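Local coordinates for protein lectin 2 (Agrocybe aegerita, PDB 4TQJ) that binds sugars as a fungal lectin that specifically recognises N-acetylglucosamine at the non-reducing end of glycans, at residues P97-G105 with S142-A153; T154-Y162 with S198-A209. The protein carries 1 engineered substitution. All coordinates share one frame; numbering follows the deposited sequence.

Interaction 1. Residues P97-G105 with S142-A153; sequences PKMVIANFG and SRNNGGLNFGPA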
# COMPACT_ATOMS: atom_id res chain seq x y z
N PRO A 97 2.92 -12.94 19.14
CA PRO A 97 1.51 -12.63 18.85
C PRO A 97 0.66 -12.70 20.12
O PRO A 97 1.13 -13.21 21.14
CB PRO A 97 1.12 -13.74 17.88
CG PRO A 97 1.98 -14.89 18.27
CD PRO A 97 3.29 -14.30 18.70
N LYS A 98 -0.56 -12.18 20.06
CA LYS A 98 -1.46 -12.19 21.21
C LYS A 98 -2.64 -13.14 20.99
O LYS A 98 -3.22 -13.17 19.91
CB LYS A 98 -1.98 -10.78 21.47
CG LYS A 98 -2.81 -10.63 22.74
CD LYS A 98 -3.30 -9.20 22.90
CE LYS A 98 -4.23 -9.05 24.10
NZ LYS A 98 -4.85 -7.69 24.15
N MET A 99 -2.98 -13.92 22.01
CA MET A 99 -4.11 -14.85 21.92
C MET A 99 -5.42 -14.11 22.16
O MET A 99 -5.67 -13.62 23.26
CB MET A 99 -3.96 -16.01 22.90
CG MET A 99 -5.12 -16.98 22.89
SD MET A 99 -5.00 -18.23 24.19
CE MET A 99 -4.85 -17.18 25.63
N VAL A 100 -6.26 -14.04 21.13
CA VAL A 100 -7.47 -13.22 21.15
C VAL A 100 -8.74 -13.99 21.50
O VAL A 100 -9.78 -13.39 21.76
CB VAL A 100 -7.66 -12.48 19.81
CG1 VAL A 100 -6.44 -11.65 19.48
CG2 VAL A 100 -7.93 -13.49 18.68
N ILE A 101 -8.66 -15.32 21.51
CA ILE A 101 -9.83 -16.13 21.87
C ILE A 101 -9.51 -17.60 22.10
O ILE A 101 -8.71 -18.22 21.37
CB ILE A 101 -11.00 -15.98 20.84
CG1 ILE A 101 -12.30 -16.56 21.39
CG2 ILE A 101 -10.66 -16.66 19.51
CD1 ILE A 101 -13.52 -16.21 20.56
N ALA A 102 -10.14 -18.17 23.12
CA ALA A 102 -9.98 -19.57 23.47
C ALA A 102 -11.02 -20.45 22.77
O ALA A 102 -11.75 -21.20 23.42
CB ALA A 102 -10.06 -19.74 24.99
N ASN A 103 -11.08 -20.36 21.44
CA ASN A 103 -11.98 -21.20 20.65
C ASN A 103 -11.38 -21.43 19.25
O ASN A 103 -10.36 -20.83 18.92
CB ASN A 103 -13.36 -20.53 20.51
CG ASN A 103 -14.13 -20.48 21.82
OD1 ASN A 103 -13.99 -19.55 22.60
ND2 ASN A 103 -14.97 -21.49 22.05
N PHE A 104 -12.02 -22.28 18.46
CA PHE A 104 -11.59 -22.53 17.07
C PHE A 104 -10.19 -23.14 17.01
O PHE A 104 -9.48 -23.00 16.01
CB PHE A 104 -11.63 -21.24 16.24
CG PHE A 104 -13.02 -20.63 16.13
CD1 PHE A 104 -13.96 -21.15 15.26
CD2 PHE A 104 -13.36 -19.53 16.89
CE1 PHE A 104 -15.24 -20.58 15.17
CE2 PHE A 104 -14.63 -18.96 16.80
CZ PHE A 104 -15.56 -19.48 15.94
N GLY A 105 -9.80 -23.82 18.08
CA GLY A 105 -8.51 -24.47 18.13
C GLY A 105 -8.61 -25.98 18.13
O GLY A 105 -9.69 -26.55 18.32
N SER A 142 -17.61 -15.92 15.81
CA SER A 142 -17.24 -15.03 16.90
C SER A 142 -17.08 -13.64 16.32
O SER A 142 -16.21 -13.41 15.48
CB SER A 142 -15.96 -15.46 17.62
OG SER A 142 -15.36 -14.34 18.24
N ARG A 143 -17.94 -12.73 16.75
CA ARG A 143 -17.91 -11.37 16.26
C ARG A 143 -16.65 -10.65 16.74
O ARG A 143 -16.26 -10.75 17.90
CB ARG A 143 -19.20 -10.63 16.65
CG ARG A 143 -20.41 -11.06 15.82
CD ARG A 143 -21.75 -10.91 16.53
NE ARG A 143 -22.28 -9.56 16.47
CZ ARG A 143 -23.57 -9.26 16.34
NH1 ARG A 143 -24.47 -10.22 16.23
NH2 ARG A 143 -23.95 -7.99 16.30
N ASN A 144 -16.03 -9.93 15.82
CA ASN A 144 -14.86 -9.12 16.12
C ASN A 144 -15.34 -7.78 16.67
O ASN A 144 -15.85 -6.95 15.92
CB ASN A 144 -14.03 -8.90 14.86
CG ASN A 144 -12.76 -8.09 15.11
OD1 ASN A 144 -12.67 -7.33 16.07
ND2 ASN A 144 -11.77 -8.25 14.23
N ASN A 145 -15.17 -7.58 17.97
CA ASN A 145 -15.73 -6.41 18.63
C ASN A 145 -14.74 -5.29 18.91
O ASN A 145 -14.94 -4.50 19.83
CB ASN A 145 -16.41 -6.83 19.93
CG ASN A 145 -17.69 -7.56 19.67
OD1 ASN A 145 -18.44 -7.19 18.76
ND2 ASN A 145 -17.96 -8.60 20.44
N GLY A 146 -13.68 -5.23 18.11
CA GLY A 146 -12.70 -4.18 18.26
C GLY A 146 -11.66 -4.44 19.34
O GLY A 146 -11.96 -5.07 20.36
N GLY A 147 -10.44 -3.96 19.10
CA GLY A 147 -9.36 -4.06 20.07
C GLY A 147 -8.93 -5.49 20.35
O GLY A 147 -8.36 -5.77 21.40
N LEU A 148 -9.22 -6.38 19.40
CA LEU A 148 -8.91 -7.80 19.54
C LEU A 148 -9.78 -8.48 20.59
O LEU A 148 -9.45 -9.56 21.08
CB LEU A 148 -7.42 -8.03 19.82
CG LEU A 148 -6.40 -7.60 18.75
CD1 LEU A 148 -5.01 -8.11 19.09
CD2 LEU A 148 -6.79 -8.07 17.35
N ASN A 149 -10.91 -7.86 20.92
CA ASN A 149 -11.92 -8.53 21.73
C ASN A 149 -12.90 -9.21 20.80
O ASN A 149 -13.56 -8.57 19.98
CB ASN A 149 -12.66 -7.54 22.64
CG ASN A 149 -11.73 -6.86 23.63
OD1 ASN A 149 -11.36 -5.69 23.45
ND2 ASN A 149 -11.33 -7.59 24.65
N PHE A 150 -12.98 -10.53 20.91
CA PHE A 150 -13.89 -11.31 20.09
C PHE A 150 -15.04 -11.85 20.93
O PHE A 150 -14.82 -12.47 21.98
CB PHE A 150 -13.13 -12.44 19.39
CG PHE A 150 -12.28 -11.97 18.24
CD1 PHE A 150 -12.77 -11.99 16.95
CD2 PHE A 150 -11.00 -11.47 18.47
CE1 PHE A 150 -11.99 -11.55 15.90
CE2 PHE A 150 -10.22 -11.03 17.41
CZ PHE A 150 -10.71 -11.06 16.13
N GLY A 151 -16.26 -11.59 20.48
CA GLY A 151 -17.44 -12.11 21.14
C GLY A 151 -17.40 -13.61 21.32
O GLY A 151 -16.49 -14.28 20.82
N PRO A 152 -18.39 -14.16 22.03
CA PRO A 152 -18.46 -15.60 22.26
C PRO A 152 -18.66 -16.35 20.96
O PRO A 152 -19.46 -15.92 20.13
CB PRO A 152 -19.73 -15.74 23.11
CG PRO A 152 -20.55 -14.54 22.76
CD PRO A 152 -19.52 -13.45 22.67
N ALA A 153 -17.94 -17.46 20.79
CA ALA A 153 -18.16 -18.36 19.67
C ALA A 153 -19.59 -18.85 19.74
O ALA A 153 -20.00 -19.53 20.69
CB ALA A 153 -17.19 -19.53 19.73
O HOH W 1 -11.50 -11.91 23.00
O HOH W 2 -16.33 -18.01 22.90
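V100 meets L148 and F150 with its two methyl branches. CG1 packs on the L148 side chain, 3.8 Å from its CB. CG2 comes obliquely to the F150 ring and lies 3.6 Å from its CE2. I101 reaches further into the loop. Its CG1 is anti to the backbone N (chi1 -167°) and its chain is extended, which carries CD1 to S142 OG at 3.5 Å and to the G151 carbonyl. S142 CB lies at the edge of the F104 ring, near its plane. A153 CB packs against F104 CE2 at 3.9 Å and also touches the N103 amide group.

Two waters join the polar groups. One donates to V100 O and accepts from F150 N. The other donates to N103 OD1 and accepts from A153 N.

Behind this shell, S142 OG donates to G151 O at 2.8 Å, tying the loop's start to its returning arm. N144 OD1 accepts from G146 N in an Asx turn, and a type I' turn follows from G146 to N149. V100 and I101 are paired with V82 of the neighbouring strand. Strand edge and loop therefore meet largely through carbon contacts; water supplies polar links, one of them between backbones.

Interaction 2. Residues T154-Y162 with S198-A209; sequences TLVLKDFGY and SRNNGDGTFAPA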
# COMPACT_ATOMS: atom_id res chain seq x y z
N THR A 154 -20.37 -18.49 18.73
CA THR A 154 -21.80 -18.67 18.76
C THR A 154 -22.30 -19.45 17.55
O THR A 154 -21.95 -19.14 16.40
CB THR A 154 -22.50 -17.30 18.80
OG1 THR A 154 -22.09 -16.60 19.99
CG2 THR A 154 -23.98 -17.47 18.81
N LEU A 155 -23.11 -20.47 17.80
CA LEU A 155 -23.70 -21.23 16.71
C LEU A 155 -24.77 -20.34 16.10
O LEU A 155 -25.80 -20.11 16.72
CB LEU A 155 -24.30 -22.53 17.25
CG LEU A 155 -24.91 -23.53 16.26
CD1 LEU A 155 -23.88 -23.97 15.23
CD2 LEU A 155 -25.44 -24.74 17.01
N VAL A 156 -24.52 -19.84 14.90
CA VAL A 156 -25.44 -18.90 14.26
C VAL A 156 -26.32 -19.54 13.19
O VAL A 156 -27.32 -18.95 12.75
CB VAL A 156 -24.69 -17.69 13.63
CG1 VAL A 156 -23.82 -17.03 14.66
CG2 VAL A 156 -23.88 -18.14 12.42
N LEU A 157 -25.96 -20.75 12.77
CA LEU A 157 -26.72 -21.48 11.78
C LEU A 157 -26.47 -22.98 11.93
O LEU A 157 -25.31 -23.42 11.90
CB LEU A 157 -26.34 -21.03 10.37
CG LEU A 157 -27.18 -21.61 9.22
CD1 LEU A 157 -28.60 -21.06 9.29
CD2 LEU A 157 -26.56 -21.29 7.87
N LYS A 158 -27.53 -23.76 12.11
CA LYS A 158 -27.40 -25.20 12.31
C LYS A 158 -27.45 -25.98 11.00
O LYS A 158 -28.39 -26.74 10.74
CB LYS A 158 -28.46 -25.71 13.29
CG LYS A 158 -28.37 -25.10 14.69
CD LYS A 158 -29.24 -25.86 15.69
CE LYS A 158 -29.11 -25.29 17.10
NZ LYS A 158 -30.01 -25.99 18.08
N ASP A 159 -26.42 -25.79 10.18
CA ASP A 159 -26.36 -26.38 8.86
C ASP A 159 -24.94 -26.18 8.35
O ASP A 159 -24.18 -25.40 8.92
CB ASP A 159 -27.34 -25.68 7.93
CG ASP A 159 -27.84 -26.58 6.82
OD1 ASP A 159 -27.20 -27.64 6.54
OD2 ASP A 159 -28.86 -26.22 6.21
N PHE A 160 -24.59 -26.89 7.28
CA PHE A 160 -23.24 -26.81 6.71
C PHE A 160 -22.14 -27.33 7.65
O PHE A 160 -20.98 -26.96 7.50
CB PHE A 160 -22.91 -25.36 6.29
CG PHE A 160 -23.87 -24.78 5.31
CD1 PHE A 160 -23.89 -25.23 3.99
CD2 PHE A 160 -24.76 -23.79 5.69
CE1 PHE A 160 -24.79 -24.70 3.08
CE2 PHE A 160 -25.66 -23.26 4.78
CZ PHE A 160 -25.68 -23.72 3.47
N GLY A 161 -22.50 -28.18 8.60
CA GLY A 161 -21.53 -28.70 9.54
C GLY A 161 -21.26 -30.18 9.34
O GLY A 161 -22.07 -30.89 8.75
N TYR A 162 -20.11 -30.65 9.82
CA TYR A 162 -19.78 -32.05 9.76
C TYR A 162 -20.94 -32.88 10.33
O TYR A 162 -21.31 -33.93 9.78
CB TYR A 162 -18.49 -32.32 10.53
CG TYR A 162 -17.96 -33.70 10.31
CD1 TYR A 162 -17.00 -33.94 9.33
CD2 TYR A 162 -18.44 -34.77 11.05
CE1 TYR A 162 -16.52 -35.21 9.11
CE2 TYR A 162 -17.97 -36.06 10.83
CZ TYR A 162 -17.01 -36.27 9.86
OH TYR A 162 -16.53 -37.54 9.63
N SER A 198 -27.21 -19.69 2.05
CA SER A 198 -27.78 -19.06 3.24
C SER A 198 -27.45 -17.59 3.18
O SER A 198 -26.28 -17.21 3.27
CB SER A 198 -27.22 -19.64 4.52
OG SER A 198 -27.87 -20.84 4.84
N ARG A 199 -28.49 -16.77 3.05
CA ARG A 199 -28.32 -15.34 2.87
C ARG A 199 -27.81 -14.71 4.14
O ARG A 199 -28.32 -14.97 5.23
CB ARG A 199 -29.65 -14.68 2.50
CG ARG A 199 -30.52 -15.51 1.59
CD ARG A 199 -31.95 -14.97 1.51
NE ARG A 199 -32.03 -13.80 0.65
CZ ARG A 199 -32.14 -13.86 -0.67
NH1 ARG A 199 -32.18 -15.04 -1.28
NH2 ARG A 199 -32.20 -12.74 -1.39
N ASN A 200 -26.80 -13.87 3.99
CA ASN A 200 -26.33 -13.02 5.07
C ASN A 200 -27.30 -11.86 5.20
O ASN A 200 -27.45 -11.07 4.27
CB ASN A 200 -24.93 -12.52 4.76
CG ASN A 200 -24.33 -11.70 5.88
OD1 ASN A 200 -25.03 -11.00 6.60
ND2 ASN A 200 -23.02 -11.77 6.00
N ASN A 201 -27.98 -11.76 6.33
CA ASN A 201 -29.00 -10.73 6.49
C ASN A 201 -28.43 -9.32 6.61
O ASN A 201 -29.10 -8.35 6.28
CB ASN A 201 -29.94 -11.06 7.65
CG ASN A 201 -30.88 -12.20 7.32
OD1 ASN A 201 -31.49 -12.22 6.25
ND2 ASN A 201 -30.99 -13.17 8.22
N GLY A 202 -27.19 -9.23 7.07
CA GLY A 202 -26.52 -7.95 7.28
C GLY A 202 -26.17 -7.72 8.74
O GLY A 202 -25.24 -6.96 9.06
N ASP A 203 -26.89 -8.40 9.62
CA ASP A 203 -26.86 -8.10 11.05
C ASP A 203 -26.23 -9.20 11.89
O ASP A 203 -26.53 -9.33 13.08
CB ASP A 203 -28.29 -7.86 11.54
CG ASP A 203 -29.23 -8.99 11.13
OD1 ASP A 203 -28.76 -10.14 11.05
OD2 ASP A 203 -30.42 -8.71 10.88
N GLY A 204 -25.36 -9.99 11.28
CA GLY A 204 -24.74 -11.09 11.99
C GLY A 204 -25.60 -12.34 12.02
O GLY A 204 -25.31 -13.26 12.78
N THR A 205 -26.66 -12.37 11.21
CA THR A 205 -27.46 -13.59 11.06
C THR A 205 -27.54 -14.11 9.61
O THR A 205 -27.42 -13.36 8.65
CB THR A 205 -28.90 -13.43 11.62
OG1 THR A 205 -29.70 -12.64 10.74
CG2 THR A 205 -28.87 -12.79 13.00
N PHE A 206 -27.74 -15.42 9.49
CA PHE A 206 -27.92 -16.06 8.19
C PHE A 206 -29.28 -16.72 8.13
O PHE A 206 -29.69 -17.38 9.08
CB PHE A 206 -26.85 -17.14 7.96
CG PHE A 206 -25.45 -16.60 7.84
CD1 PHE A 206 -24.96 -16.19 6.62
CD2 PHE A 206 -24.62 -16.54 8.95
CE1 PHE A 206 -23.67 -15.71 6.49
CE2 PHE A 206 -23.33 -16.06 8.83
CZ PHE A 206 -22.85 -15.64 7.60
N ALA A 207 -29.98 -16.54 7.02
CA ALA A 207 -31.25 -17.23 6.79
C ALA A 207 -31.04 -18.73 6.65
O ALA A 207 -29.93 -19.20 6.40
CB ALA A 207 -31.91 -16.68 5.54
N PRO A 208 -32.12 -19.51 6.83
CA PRO A 208 -32.04 -20.95 6.60
C PRO A 208 -31.59 -21.26 5.16
O PRO A 208 -31.94 -20.53 4.23
CB PRO A 208 -33.47 -21.42 6.84
CG PRO A 208 -33.96 -20.47 7.90
CD PRO A 208 -33.38 -19.13 7.50
N ALA A 209 -30.82 -22.34 5.00
CA ALA A 209 -30.33 -22.73 3.69
C ALA A 209 -31.48 -23.04 2.73
O ALA A 209 -32.51 -23.60 3.12
CB ALA A 209 -29.40 -23.92 3.79
O HOH W 3 -28.25 -16.38 12.23
O HOH W 4 -30.11 -24.13 7.27
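The S198 hydroxyl oxygen packs on two apolar groups at once. OG is 3.3 Å from L157 CD2 and also 3.3 Å from F160 CE2, lying at the edge of that ring in its plane. It is held there by donating to A207 O at 3.1 Å. Being anti to the carbonyl carbon (chi1 -81°) turns OG to the F160 edge. L157 spreads its two methyls over the loop: CD2 faces S198, while CD1 lies near the F206 and A207 carbonyl oxygens. V156 CG2 touches the edge of the F206 ring, 3.9 Å from CD2. A209 CB packs on F160 CZ and approaches D159 OD2 at 3.4 Å.

The D159 carboxylate is shared. OD1 accepts from F160 N on its anti side. OD2 accepts from a water that in turn accepts from A209 N. A second water connects V156 O with F206 N.

Farther out, N200 OD1 accepts from G202 N in an Asx turn. T205 OG1 donates to D203 OD1 and accepts from N201 ND2, which braces the loop tip. I187 touches L157, F160, S198 and F206. This is a junction between successive blades of a beta-propeller: the last strand of one sheet and its exit loop pack on the last hairpin loop of the next.

Interaction 1 comes first along the chain and closes before interaction 2 opens. Their centres are about 19 Å apart, and each lies about 21 to 22 Å from the centre of the chain. Strand 98-101 is an outer strand of the sheet that begins with 60-64. It meets the loop between strands 139-142 and 154-157. Strand 154-157 is the last strand of that second sheet, and it meets the loop between 195-198 and 210-213 of a third. The middle sheet therefore takes part in both contacts. R143 NH1 also packs near D203 O at 3.9 Å, so the two loops touch. Together the contacts join three consecutive sheets around the propeller.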